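Local coordinates for peroxinectin A (Dictyostelium discoideum, PDB 6ERC), which oxidises phenolic donors, iodide and thiocyanate with hydrogen peroxide, acting as a secreted haem peroxidase, at residues Ile33-Asn38 with Lys130-Glu135; Thr60-Lys65 with Glu352-Asp357; Val192-Asp197 with Leu206-Glu211. One frame throughout, in Å; residues are numbered along the deposited sequence.

Overall arrangement
From the N terminus, the chain passes through Ile-33-Asn-38, in the loop between strand 24-25 and helix 48-56, and then through Thr-60-Lys-65, between helices 48-56 and 70-80. Interaction 1 closes at Lys-130-Glu-135 and so fastens an early loop to the connection between strands 113-124 and 139-144 of the antiparallel sheet. Interaction 2, already open by then, closes only at Glu-352-Asp-357, tying its inter-helix loop to the calcium-binding loop after helix 342-350, so the two cross. Interaction 3, nested inside interaction 2, folds the long loop between strand 182-184 and helix 218-241 back on itself. The three do not touch; centres of interactions 1 and 2 lie about 36 Å apart, those of 2 and 3 about 30 Å.

Interaction 1: Ile33-Asn38 with Lys130-Glu135; sequences IKFNKN and KTVVDE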
ATOM      1  N   ILE A  33      22.524   6.268  -0.313  1.00 56.08           N
ATOM      2  CA  ILE A  33      23.724   6.208  -1.139  1.00 56.49           C
ATOM      3  C   ILE A  33      23.422   6.906  -2.456  1.00 56.89           C
ATOM      4  O   ILE A  33      22.270   6.970  -2.895  1.00 58.43           O
ATOM      5  CB  ILE A  33      24.201   4.756  -1.363  1.00 57.10           C
ATOM      6  CG1 ILE A  33      23.101   3.900  -1.995  1.00 57.57           C
ATOM      7  CG2 ILE A  33      24.660   4.144  -0.052  1.00 57.77           C
ATOM      8  CD1 ILE A  33      23.598   2.553  -2.496  1.00 57.61           C
ATOM      9  N   LYS A  34      24.463   7.440  -3.094  1.00 57.94           N
ATOM     10  CA  LYS A  34      24.287   8.187  -4.334  1.00 58.19           C
ATOM     11  C   LYS A  34      23.491   7.371  -5.343  1.00 57.58           C
ATOM     12  O   LYS A  34      23.843   6.230  -5.658  1.00 59.46           O
ATOM     13  CB  LYS A  34      25.651   8.568  -4.915  1.00 58.77           C
ATOM     14  CG  LYS A  34      26.497   9.433  -3.994  1.00 59.03           C
ATOM     15  CD  LYS A  34      27.584  10.184  -4.756  1.00 60.66           C
ATOM     16  CE  LYS A  34      28.553   9.245  -5.454  1.00 59.92           C
ATOM     17  NZ  LYS A  34      29.653   9.996  -6.129  1.00 63.51           N
ATOM     18  N   PHE A  35      22.406   7.958  -5.845  1.00 57.19           N
ATOM     19  CA  PHE A  35      21.544   7.295  -6.813  1.00 58.77           C
ATOM     20  C   PHE A  35      21.549   7.972  -8.178  1.00 58.92           C
ATOM     21  O   PHE A  35      20.891   7.477  -9.098  1.00 59.76           O
ATOM     22  CB  PHE A  35      20.103   7.204  -6.279  1.00 58.79           C
ATOM     23  CG  PHE A  35      19.571   8.492  -5.711  1.00 57.64           C
ATOM     24  CD1 PHE A  35      19.021   9.457  -6.536  1.00 57.87           C
ATOM     25  CD2 PHE A  35      19.604   8.727  -4.347  1.00 57.54           C
ATOM     26  CE1 PHE A  35      18.529  10.636  -6.015  1.00 57.57           C
ATOM     27  CE2 PHE A  35      19.111   9.906  -3.819  1.00 57.09           C
ATOM     28  CZ  PHE A  35      18.573  10.860  -4.654  1.00 57.21           C
ATOM     29  N   ASN A  36      22.273   9.079  -8.335  1.00 60.19           N
ATOM     30  CA  ASN A  36      22.489   9.707  -9.638  1.00 61.00           C
ATOM     31  C   ASN A  36      21.158   9.949 -10.358  1.00 59.79           C
ATOM     32  O   ASN A  36      20.843   9.343 -11.382  1.00 59.54           O
ATOM     33  CB  ASN A  36      23.430   8.840 -10.482  1.00 60.89           C
ATOM     34  CG  ASN A  36      24.029   9.594 -11.646  1.00 60.68           C
ATOM     35  OD1 ASN A  36      24.990  10.340 -11.484  1.00 62.07           O
ATOM     36  ND2 ASN A  36      23.469   9.398 -12.829  1.00 62.71           N
ATOM     37  N   LYS A  37      20.388  10.877  -9.783  1.00 60.95           N
ATOM     38  CA  LYS A  37      19.013  11.115 -10.217  1.00 62.29           C
ATOM     39  C   LYS A  37      18.910  11.253 -11.734  1.00 61.99           C
ATOM     40  O   LYS A  37      18.145  10.534 -12.387  1.00 61.73           O
ATOM     41  CB  LYS A  37      18.465  12.371  -9.534  1.00 60.22           C
ATOM     42  CG  LYS A  37      16.993  12.643  -9.832  1.00 59.13           C
ATOM     43  CD  LYS A  37      16.606  14.084  -9.524  1.00 60.45           C
ATOM     44  CE  LYS A  37      17.121  15.062 -10.578  1.00 60.99           C
ATOM     45  NZ  LYS A  37      16.532  14.809 -11.926  1.00 62.09           N
ATOM     46  N   ASN A  38      19.664  12.190 -12.309  1.00 59.97           N
ATOM     47  CA  ASN A  38      19.507  12.510 -13.724  1.00 62.18           C
ATOM     48  C   ASN A  38      19.942  11.374 -14.642  1.00 62.86           C
ATOM     49  O   ASN A  38      19.559  11.369 -15.818  1.00 63.54           O
ATOM     50  CB  ASN A  38      20.293  13.778 -14.057  1.00 63.73           C
ATOM     51  CG  ASN A  38      19.737  15.001 -13.362  1.00 62.83           C
ATOM     52  OD1 ASN A  38      18.525  15.130 -13.184  1.00 62.19           O
ATOM     53  ND2 ASN A  38      20.624  15.905 -12.958  1.00 62.83           N
ATOM     54  N   LYS A 130      18.946  13.763   6.645  1.00 54.19           N
ATOM     55  CA  LYS A 130      19.763  12.672   6.116  1.00 55.34           C
ATOM     56  C   LYS A 130      19.586  12.641   4.600  1.00 55.56           C
ATOM     57  O   LYS A 130      18.595  12.110   4.091  1.00 55.05           O
ATOM     58  CB  LYS A 130      19.371  11.339   6.747  1.00 54.17           C
ATOM     59  CG  LYS A 130      19.645  11.238   8.237  1.00 54.26           C
ATOM     60  CD  LYS A 130      19.210   9.882   8.785  1.00 53.77           C
ATOM     61  CE  LYS A 130      19.384   9.806  10.295  1.00 53.66           C
ATOM     62  NZ  LYS A 130      20.810   9.915  10.704  1.00 56.45           N
ATOM     63  N   THR A 131      20.548  13.205   3.879  1.00 57.58           N
ATOM     64  CA  THR A 131      20.538  13.172   2.420  1.00 58.12           C
ATOM     65  C   THR A 131      21.903  12.677   1.952  1.00 55.31           C
ATOM     66  O   THR A 131      22.684  12.091   2.713  1.00 54.21           O
ATOM     67  CB  THR A 131      20.192  14.548   1.834  1.00 57.00           C
ATOM     68  OG1 THR A 131      20.088  14.449   0.406  1.00 56.49           O
ATOM     69  CG2 THR A 131      21.260  15.578   2.195  1.00 56.44           C
ATOM     70  N   VAL A 132      22.197  12.900   0.672  1.00 56.50           N
ATOM     71  CA  VAL A 132      23.506  12.602   0.104  1.00 58.91           C
ATOM     72  C   VAL A 132      23.749  13.554  -1.056  1.00 58.14           C
ATOM     73  O   VAL A 132      22.821  13.944  -1.768  1.00 57.78           O
ATOM     74  CB  VAL A 132      23.619  11.130  -0.360  1.00 57.86           C
ATOM     75  CG1 VAL A 132      22.676  10.841  -1.529  1.00 57.19           C
ATOM     76  CG2 VAL A 132      25.054  10.808  -0.739  1.00 57.30           C
ATOM     77  N   VAL A 133      25.012  13.929  -1.241  1.00 58.29           N
ATOM     78  CA  VAL A 133      25.399  14.751  -2.383  1.00 59.41           C
ATOM     79  C   VAL A 133      25.363  13.868  -3.626  1.00 59.12           C
ATOM     80  O   VAL A 133      26.159  12.935  -3.760  1.00 59.21           O
ATOM     81  CB  VAL A 133      26.781  15.382  -2.182  1.00 59.90           C
ATOM     82  CG1 VAL A 133      27.272  16.048  -3.469  1.00 60.33           C
ATOM     83  CG2 VAL A 133      26.734  16.398  -1.050  1.00 59.15           C
ATOM     84  N   ASP A 134      24.436  14.157  -4.534  1.00 59.89           N
ATOM     85  CA  ASP A 134      24.345  13.406  -5.772  1.00 59.91           C
ATOM     86  C   ASP A 134      25.636  13.562  -6.576  1.00 60.02           C
ATOM     87  O   ASP A 134      26.487  14.407  -6.293  1.00 61.26           O
ATOM     88  CB  ASP A 134      23.147  13.877  -6.596  1.00 59.52           C
ATOM     89  CG  ASP A 134      22.745  12.880  -7.663  1.00 59.26           C
ATOM     90  OD1 ASP A 134      22.065  11.890  -7.319  1.00 58.90           O
ATOM     91  OD2 ASP A 134      23.112  13.082  -8.841  1.00 59.31           O
ATOM     92  N   GLU A 135      25.764  12.730  -7.605  1.00 60.10           N
ATOM     93  CA  GLU A 135      26.967  12.730  -8.422  1.00 61.12           C
ATOM     94  C   GLU A 135      27.088  13.983  -9.280  1.00 61.26           C
ATOM     95  O   GLU A 135      28.173  14.248  -9.806  1.00 61.35           O
ATOM     96  CB  GLU A 135      26.985  11.468  -9.282  1.00 61.44           C
ATOM     97  CG  GLU A 135      26.528  10.231  -8.497  1.00 62.94           C
ATOM     98  CD  GLU A 135      26.787   8.922  -9.207  1.00 63.57           C
ATOM     99  OE1 GLU A 135      27.629   8.890 -10.129  1.00 63.19           O
ATOM    100  OE2 GLU A 135      26.140   7.920  -8.826  1.00 63.88           O
TER
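Asp-134 carries the tight part of this contact, turning its carboxylate to the backbone N-H of Lys-37. Its OD1 accepts a hydrogen bond from Lys-37 N at 3.1 Å, met on the syn side and 25° out of the carboxylate plane. The same oxygen lies over one face of the buried Phe-35 ring, 4.0 Å from CE1, with ring and carboxylate planes 59° apart. Aspartate suits the place because its short chain sets an acceptor beside a peptide N-H. An alanine here would probably leave Lys-37 N without this acceptor and open a gap over the Phe-35 ring. Lys-130-Glu-135 lies in the loop that joins the neighbouring antiparallel strands 113-124 and 139-144. Phe-35 rests on Tyr-140 and Gln-142 of the second strand, while Arg-118 of the first bonds the carbonyl oxygens of Phe-35 and Asn-36. On the solvent side the exposed Lys-34 lies over Val-132 and Glu-135 without a hydrogen bond or salt bridge across, and is less firmly held. It crosses Val-132 at about a right angle, Lys-34 CG 3.8 Å from Val-132 CG2, and its CD passes 3.3 Å from Val-133 O. A bend at chi3 (-61°) then sets CE 3.8 Å from Glu-135 CG, yet NZ remains 4.6 Å from Glu-135 OE1. Glu-135 CB lies 3.2 Å from Asn-36 OD1, and the glutamate also touches a glycan sugar.

Interaction 2: Thr60-Lys65 with Glu352-Asp357; sequences THIGSK and EEENID. With CA (calcium ion), chain G.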
ATOM      1  N   THR A  60       6.034 -23.173  -5.876  1.00 58.36           N
ATOM      2  CA  THR A  60       5.058 -23.929  -5.108  1.00 60.21           C
ATOM      3  C   THR A  60       4.372 -23.011  -4.106  1.00 60.04           C
ATOM      4  O   THR A  60       4.813 -21.889  -3.847  1.00 59.19           O
ATOM      5  CB  THR A  60       5.708 -25.100  -4.364  1.00 61.45           C
ATOM      6  OG1 THR A  60       6.502 -24.594  -3.287  1.00 59.32           O
ATOM      7  CG2 THR A  60       6.590 -25.921  -5.296  1.00 60.44           C
ATOM      8  N   HIS A  61       3.282 -23.513  -3.535  1.00 60.68           N
ATOM      9  CA  HIS A  61       2.580 -22.798  -2.479  1.00 60.00           C
ATOM     10  C   HIS A  61       3.289 -23.026  -1.152  1.00 59.72           C
ATOM     11  O   HIS A  61       3.624 -24.162  -0.804  1.00 61.17           O
ATOM     12  CB  HIS A  61       1.128 -23.270  -2.395  1.00 59.43           C
ATOM     13  CG  HIS A  61       0.373 -22.709  -1.230  1.00 59.90           C
ATOM     14  ND1 HIS A  61      -0.076 -21.406  -1.189  1.00 58.00           N
ATOM     15  CD2 HIS A  61      -0.016 -23.277  -0.064  1.00 59.72           C
ATOM     16  CE1 HIS A  61      -0.707 -21.196  -0.047  1.00 58.28           C
ATOM     17  NE2 HIS A  61      -0.684 -22.316   0.653  1.00 58.20           N
ATOM     18  N   ILE A  62       3.532 -21.943  -0.418  1.00 60.39           N
ATOM     19  CA  ILE A  62       4.094 -22.038   0.924  1.00 61.78           C
ATOM     20  C   ILE A  62       2.956 -21.882   1.925  1.00 61.23           C
ATOM     21  O   ILE A  62       2.667 -22.799   2.702  1.00 62.79           O
ATOM     22  CB  ILE A  62       5.197 -20.987   1.159  1.00 62.18           C
ATOM     23  CG1 ILE A  62       6.423 -21.281   0.283  1.00 60.84           C
ATOM     24  CG2 ILE A  62       5.616 -20.956   2.629  1.00 61.38           C
ATOM     25  CD1 ILE A  62       6.309 -20.781  -1.145  1.00 61.59           C
ATOM     26  N   GLY A  63       2.300 -20.725   1.906  1.00 57.00           N
ATOM     27  CA  GLY A  63       1.203 -20.467   2.817  1.00 57.16           C
ATOM     28  C   GLY A  63       1.648 -19.769   4.083  1.00 56.87           C
ATOM     29  O   GLY A  63       2.631 -20.174   4.710  1.00 58.31           O
ATOM     30  N   SER A  64       0.924 -18.723   4.472  1.00 58.64           N
ATOM     31  CA  SER A  64       1.297 -17.915   5.625  1.00 57.57           C
ATOM     32  C   SER A  64       1.522 -18.784   6.852  1.00 57.42           C
ATOM     33  O   SER A  64       0.639 -19.542   7.260  1.00 58.14           O
ATOM     34  CB  SER A  64       0.203 -16.881   5.900  1.00 56.39           C
ATOM     35  OG  SER A  64       0.497 -16.125   7.060  1.00 55.85           O
ATOM     36  N   LYS A  65       2.718 -18.675   7.436  1.00 60.16           N
ATOM     37  CA  LYS A  65       3.015 -19.391   8.671  1.00 61.71           C
ATOM     38  C   LYS A  65       2.231 -18.837   9.851  1.00 61.46           C
ATOM     39  O   LYS A  65       2.004 -19.560  10.827  1.00 61.36           O
ATOM     40  CB  LYS A  65       4.516 -19.333   8.964  1.00 62.34           C
ATOM     41  CG  LYS A  65       5.369 -20.073   7.943  1.00 63.65           C
ATOM     42  CD  LYS A  65       6.861 -19.989   8.265  1.00 64.60           C
ATOM     43  CE  LYS A  65       7.234 -20.819   9.494  1.00 65.99           C
ATOM     44  NZ  LYS A  65       8.716 -20.921   9.679  1.00 65.33           N
ATOM     45  N   GLU A 352      -6.532 -18.407   3.137  1.00 54.52           N
ATOM     46  CA  GLU A 352      -5.246 -18.084   3.739  1.00 54.96           C
ATOM     47  C   GLU A 352      -4.299 -17.509   2.693  1.00 54.97           C
ATOM     48  O   GLU A 352      -4.253 -17.980   1.552  1.00 55.01           O
ATOM     49  CB  GLU A 352      -4.625 -19.328   4.374  1.00 56.37           C
ATOM     50  CG  GLU A 352      -3.465 -19.029   5.311  1.00 57.00           C
ATOM     51  CD  GLU A 352      -2.753 -20.286   5.783  1.00 59.33           C
ATOM     52  OE1 GLU A 352      -2.015 -20.897   4.975  1.00 57.58           O
ATOM     53  OE2 GLU A 352      -2.939 -20.664   6.960  1.00 58.68           O
ATOM     54  N   GLU A 353      -3.540 -16.489   3.087  1.00 54.73           N
ATOM     55  CA  GLU A 353      -2.648 -15.802   2.162  1.00 54.83           C
ATOM     56  C   GLU A 353      -1.306 -16.529   2.084  1.00 54.96           C
ATOM     57  O   GLU A 353      -1.114 -17.613   2.642  1.00 55.42           O
ATOM     58  CB  GLU A 353      -2.460 -14.343   2.575  1.00 52.57           C
ATOM     59  CG  GLU A 353      -1.602 -14.140   3.817  1.00 52.71           C
ATOM     60  CD  GLU A 353      -1.252 -12.687   4.044  1.00 52.98           C
ATOM     61  OE1 GLU A 353      -1.746 -11.832   3.280  1.00 52.29           O
ATOM     62  OE2 GLU A 353      -0.475 -12.399   4.980  1.00 53.46           O
ATOM     63  N   GLU A 354      -0.360 -15.915   1.384  1.00 55.90           N
ATOM     64  CA  GLU A 354       0.972 -16.463   1.185  1.00 55.75           C
ATOM     65  C   GLU A 354       1.915 -15.976   2.285  1.00 55.51           C
ATOM     66  O   GLU A 354       1.649 -14.987   2.972  1.00 54.54           O
ATOM     67  CB  GLU A 354       1.486 -16.052  -0.196  1.00 54.69           C
ATOM     68  CG  GLU A 354       2.546 -16.950  -0.794  1.00 57.71           C
ATOM     69  CD  GLU A 354       2.108 -18.391  -0.915  1.00 58.34           C
ATOM     70  OE1 GLU A 354       1.128 -18.643  -1.649  1.00 58.68           O
ATOM     71  OE2 GLU A 354       2.739 -19.264  -0.276  1.00 56.72           O
ATOM     72  N   ASN A 355       3.029 -16.686   2.448  1.00 57.74           N
ATOM     73  CA  ASN A 355       3.986 -16.346   3.491  1.00 56.92           C
ATOM     74  C   ASN A 355       4.840 -15.155   3.075  1.00 55.15           C
ATOM     75  O   ASN A 355       5.087 -14.924   1.889  1.00 54.57           O
ATOM     76  CB  ASN A 355       4.889 -17.536   3.799  1.00 57.18           C
ATOM     77  CG  ASN A 355       5.567 -17.419   5.149  1.00 57.64           C
ATOM     78  OD1 ASN A 355       4.916 -17.192   6.167  1.00 59.03           O
ATOM     79  ND2 ASN A 355       6.882 -17.570   5.161  1.00 58.71           N
ATOM     80  N   ILE A 356       5.297 -14.398   4.067  1.00 56.27           N
ATOM     81  CA  ILE A 356       6.167 -13.252   3.831  1.00 57.34           C
ATOM     82  C   ILE A 356       7.601 -13.758   3.870  1.00 59.02           C
ATOM     83  O   ILE A 356       8.138 -14.066   4.937  1.00 59.87           O
ATOM     84  CB  ILE A 356       5.936 -12.136   4.853  1.00 56.88           C
ATOM     85  CG1 ILE A 356       4.539 -11.543   4.668  1.00 56.42           C
ATOM     86  CG2 ILE A 356       6.982 -11.036   4.683  1.00 55.07           C
ATOM     87  CD1 ILE A 356       3.996 -10.856   5.895  1.00 55.15           C
ATOM     88  N   ASP A 357       8.218 -13.839   2.700  1.00 58.11           N
ATOM     89  CA  ASP A 357       9.532 -14.433   2.538  1.00 57.94           C
ATOM     90  C   ASP A 357      10.095 -13.920   1.218  1.00 57.87           C
ATOM     91  O   ASP A 357       9.533 -13.012   0.600  1.00 57.67           O
ATOM     92  CB  ASP A 357       9.423 -15.957   2.601  1.00 58.14           C
ATOM     93  CG  ASP A 357       8.307 -16.488   1.731  1.00 56.41           C
ATOM     94  OD1 ASP A 357       7.936 -15.800   0.758  1.00 54.47           O
ATOM     95  OD2 ASP A 357       7.792 -17.583   2.027  1.00 57.54           O
TER
HETATM   96 CA    CA G 605       5.998 -15.042  -0.357  1.00 47.37          CA
HETATM   97  O   HOH W   1       5.779 -17.342   0.071  1.00 42.87           O
HETATM   98  O   HOH W   2       4.804 -15.783  -2.276  1.00 42.47           O
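The calcium site of this peroxidase is built partly from the loop Glu-352-Asp-357, and the loop Thr-60-Lys-65 packs across that metal-binding loop. Asn-355 O and Asp-357 OD1 each bind the calcium ion at 2.4 Å, alongside two waters, with Ser-306 and Tyr-359 supplying further ligands. Just before them in the chain, Glu-354 points its carboxylate into the other loop. Its chain bends at chi2 (57°), and OE2 then takes two backbone bonds, from Ile-62 N at 2.8 Å on the syn side and from Gly-63 N at 2.7 Å from above the carboxylate plane. His-61 ND1 adds a weak bond to OE1 at 3.0 Å. Gly-63 suits its place because a side chain would be jammed against the preceding carbonyl oxygen at these backbone angles. Further along, Ser-64 N donates to Glu-353 O at 3.0 Å. Lys-65 N meets Asn-355 OD1 at 2.9 Å in an almost straight bond (172°), from above the carbonyl plane. Asn-355 ND2 donates a long bond (3.3 Å) to Asp-357 OD2, the oxygen not bound to the metal, so this side chain links Lys-65 to a calcium-binding carboxylate. The carboxylate of Glu-353 bonds Asn-73 of helix 70-80 through OE1. With two N-H groups converging on OE2, His-61 at OE1 and the calcium ion nearby, the buried Glu-354 is likely to be held ionised.

Interaction 3: Val192-Asp197 with Leu206-Glu211; sequences VPMDND and LYSVGE
Met-194 curls its side chain into the backbone curve formed by Tyr-207 to Glu-211. The bend at chi2 (-56°) places SD by Val-209 N and O, and that at chi3 (-64°) places CE between two main-chain oxygens, 3.2 Å from Glu-211 O and 3.3 Å from Tyr-207 O. The methyl also meets the side chain of Val-209, CE to CG2 being 3.5 Å. The sulfur takes a weak hydrogen bond from Val-209 N at 3.5 Å and also lies 3.3 Å from Val-209 O. Methionine suits because its unbranched chain can bend twice and put a sulfur and a methyl against this backbone. Both segments belong to the long loop between strand 182-184 and helix 218-241, which doubles back here, bringing the Glu-211 side chain to about 8 Å from the haem. Glu-211 makes a long, weak ion pair to Arg-213, the probable transition-state stabiliser. Asp-195 holds the first segment to the same region by a salt bridge to Arg-212. Val-192 sends CG1 to 3.5 Å from Val-209 O, and its branched side chain also packs on helix 160-166. Leu-206 CD1 lies 3.1 Å from Asp-195 O, and the leucine side chain crosses that of Asn-196 at a slant.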
ATOM      1  N   VAL A 192     -11.986  12.885 -12.176  1.00 64.88           N
ATOM      2  CA  VAL A 192     -11.408  11.844 -11.327  1.00 64.42           C
ATOM      3  C   VAL A 192     -10.540  10.928 -12.183  1.00 65.31           C
ATOM      4  O   VAL A 192     -11.016   9.881 -12.647  1.00 66.10           O
ATOM      5  CB  VAL A 192     -12.501  11.043 -10.603  1.00 64.54           C
ATOM      6  CG1 VAL A 192     -11.869  10.037  -9.645  1.00 62.73           C
ATOM      7  CG2 VAL A 192     -13.442  11.981  -9.856  1.00 65.38           C
ATOM      8  N   PRO A 193      -9.271  11.267 -12.414  1.00 64.15           N
ATOM      9  CA  PRO A 193      -8.412  10.410 -13.246  1.00 63.83           C
ATOM     10  C   PRO A 193      -8.098   9.103 -12.533  1.00 62.21           C
ATOM     11  O   PRO A 193      -7.570   9.103 -11.418  1.00 61.83           O
ATOM     12  CB  PRO A 193      -7.154  11.262 -13.449  1.00 65.51           C
ATOM     13  CG  PRO A 193      -7.113  12.151 -12.254  1.00 64.36           C
ATOM     14  CD  PRO A 193      -8.547  12.446 -11.908  1.00 64.39           C
ATOM     15  N   MET A 194      -8.420   7.989 -13.184  1.00 60.39           N
ATOM     16  CA  MET A 194      -8.185   6.661 -12.637  1.00 59.17           C
ATOM     17  C   MET A 194      -7.099   5.953 -13.436  1.00 60.93           C
ATOM     18  O   MET A 194      -7.006   6.114 -14.658  1.00 59.68           O
ATOM     19  CB  MET A 194      -9.468   5.827 -12.652  1.00 60.47           C
ATOM     20  CG  MET A 194     -10.600   6.412 -11.811  1.00 60.62           C
ATOM     21  SD  MET A 194     -10.129   6.689 -10.089  1.00 58.23           S
ATOM     22  CE  MET A 194      -9.802   5.013  -9.541  1.00 57.85           C
ATOM     23  N   ASP A 195      -6.285   5.166 -12.741  1.00 62.69           N
ATOM     24  CA  ASP A 195      -5.202   4.440 -13.385  1.00 61.76           C
ATOM     25  C   ASP A 195      -5.738   3.252 -14.178  1.00 63.48           C
ATOM     26  O   ASP A 195      -6.747   2.636 -13.819  1.00 63.86           O
ATOM     27  CB  ASP A 195      -4.187   3.952 -12.351  1.00 60.73           C
ATOM     28  CG  ASP A 195      -3.206   5.036 -11.941  1.00 62.95           C
ATOM     29  OD1 ASP A 195      -3.278   6.155 -12.496  1.00 62.59           O
ATOM     30  OD2 ASP A 195      -2.354   4.764 -11.066  1.00 62.25           O
ATOM     31  N   ASN A 196      -5.048   2.945 -15.274  1.00 62.79           N
ATOM     32  CA  ASN A 196      -5.352   1.792 -16.115  1.00 62.44           C
ATOM     33  C   ASN A 196      -4.044   1.133 -16.545  1.00 63.39           C
ATOM     34  O   ASN A 196      -3.781   0.923 -17.729  1.00 63.97           O
ATOM     35  CB  ASN A 196      -6.190   2.206 -17.326  1.00 63.07           C
ATOM     36  CG  ASN A 196      -7.164   1.121 -17.776  1.00 63.63           C
ATOM     37  OD1 ASN A 196      -8.238   1.424 -18.302  1.00 64.99           O
ATOM     38  ND2 ASN A 196      -6.803  -0.140 -17.564  1.00 63.37           N
ATOM     39  N   ASP A 197      -3.207   0.795 -15.559  1.00 63.21           N
ATOM     40  CA  ASP A 197      -1.856   0.319 -15.841  1.00 64.25           C
ATOM     41  C   ASP A 197      -1.877  -0.889 -16.773  1.00 65.07           C
ATOM     42  O   ASP A 197      -1.247  -0.884 -17.837  1.00 65.31           O
ATOM     43  CB  ASP A 197      -1.142  -0.015 -14.528  1.00 63.86           C
ATOM     44  CG  ASP A 197      -1.016   1.189 -13.613  1.00 64.85           C
ATOM     45  OD1 ASP A 197      -0.780   2.303 -14.129  1.00 66.11           O
ATOM     46  OD2 ASP A 197      -1.158   1.027 -12.381  1.00 64.69           O
ATOM     47  N   LEU A 206     -13.798   1.600 -15.740  1.00 62.82           N
ATOM     48  CA  LEU A 206     -13.227   1.551 -14.402  1.00 61.91           C
ATOM     49  C   LEU A 206     -14.059   2.375 -13.430  1.00 62.51           C
ATOM     50  O   LEU A 206     -14.725   3.345 -13.807  1.00 64.68           O
ATOM     51  CB  LEU A 206     -11.789   2.074 -14.405  1.00 61.63           C
ATOM     52  CG  LEU A 206     -10.783   1.371 -15.317  1.00 62.76           C
ATOM     53  CD1 LEU A 206      -9.419   2.034 -15.177  1.00 63.10           C
ATOM     54  CD2 LEU A 206     -10.690  -0.119 -15.009  1.00 61.20           C
ATOM     55  N   TYR A 207     -14.012   1.983 -12.161  1.00 59.32           N
ATOM     56  CA  TYR A 207     -14.720   2.709 -11.120  1.00 59.01           C
ATOM     57  C   TYR A 207     -13.920   3.933 -10.694  1.00 58.14           C
ATOM     58  O   TYR A 207     -12.690   3.894 -10.621  1.00 58.67           O
ATOM     59  CB  TYR A 207     -14.982   1.798  -9.920  1.00 59.28           C
ATOM     60  CG  TYR A 207     -15.941   0.668 -10.231  1.00 60.52           C
ATOM     61  CD1 TYR A 207     -17.314   0.876 -10.222  1.00 57.52           C
ATOM     62  CD2 TYR A 207     -15.470  -0.604 -10.540  1.00 58.51           C
ATOM     63  CE1 TYR A 207     -18.193  -0.149 -10.508  1.00 57.80           C
ATOM     64  CE2 TYR A 207     -16.343  -1.637 -10.827  1.00 58.52           C
ATOM     65  CZ  TYR A 207     -17.705  -1.402 -10.809  1.00 58.69           C
ATOM     66  OH  TYR A 207     -18.580  -2.424 -11.094  1.00 58.61           O
ATOM     67  N   SER A 208     -14.630   5.026 -10.422  1.00 62.17           N
ATOM     68  CA  SER A 208     -14.018   6.299 -10.057  1.00 61.98           C
ATOM     69  C   SER A 208     -14.038   6.443  -8.537  1.00 61.19           C
ATOM     70  O   SER A 208     -15.098   6.665  -7.941  1.00 62.05           O
ATOM     71  CB  SER A 208     -14.756   7.454 -10.730  1.00 62.30           C
ATOM     72  OG  SER A 208     -14.806   7.270 -12.135  1.00 62.09           O
ATOM     73  N   VAL A 209     -12.864   6.318  -7.914  1.00 57.29           N
ATOM     74  CA  VAL A 209     -12.713   6.445  -6.471  1.00 57.21           C
ATOM     75  C   VAL A 209     -11.580   7.424  -6.177  1.00 58.79           C
ATOM     76  O   VAL A 209     -10.830   7.834  -7.064  1.00 60.48           O
ATOM     77  CB  VAL A 209     -12.447   5.087  -5.787  1.00 57.69           C
ATOM     78  CG1 VAL A 209     -13.655   4.166  -5.949  1.00 56.56           C
ATOM     79  CG2 VAL A 209     -11.185   4.434  -6.348  1.00 57.66           C
ATOM     80  N   GLY A 210     -11.456   7.783  -4.899  1.00 57.93           N
ATOM     81  CA  GLY A 210     -10.547   8.838  -4.480  1.00 59.04           C
ATOM     82  C   GLY A 210      -9.074   8.544  -4.685  1.00 59.12           C
ATOM     83  O   GLY A 210      -8.251   9.438  -4.462  1.00 58.84           O
ATOM     84  N   GLU A 211      -8.718   7.329  -5.098  1.00 61.67           N
ATOM     85  CA  GLU A 211      -7.323   6.937  -5.257  1.00 60.93           C
ATOM     86  C   GLU A 211      -7.113   6.371  -6.654  1.00 60.18           C
ATOM     87  O   GLU A 211      -7.824   5.447  -7.063  1.00 59.41           O
ATOM     88  CB  GLU A 211      -6.927   5.914  -4.188  1.00 59.75           C
ATOM     89  CG  GLU A 211      -5.554   6.157  -3.574  1.00 60.66           C
ATOM     90  CD  GLU A 211      -4.438   5.554  -4.398  1.00 59.42           C
ATOM     91  OE1 GLU A 211      -4.657   4.463  -4.961  1.00 59.27           O
ATOM     92  OE2 GLU A 211      -3.350   6.164  -4.487  1.00 58.05           O
TER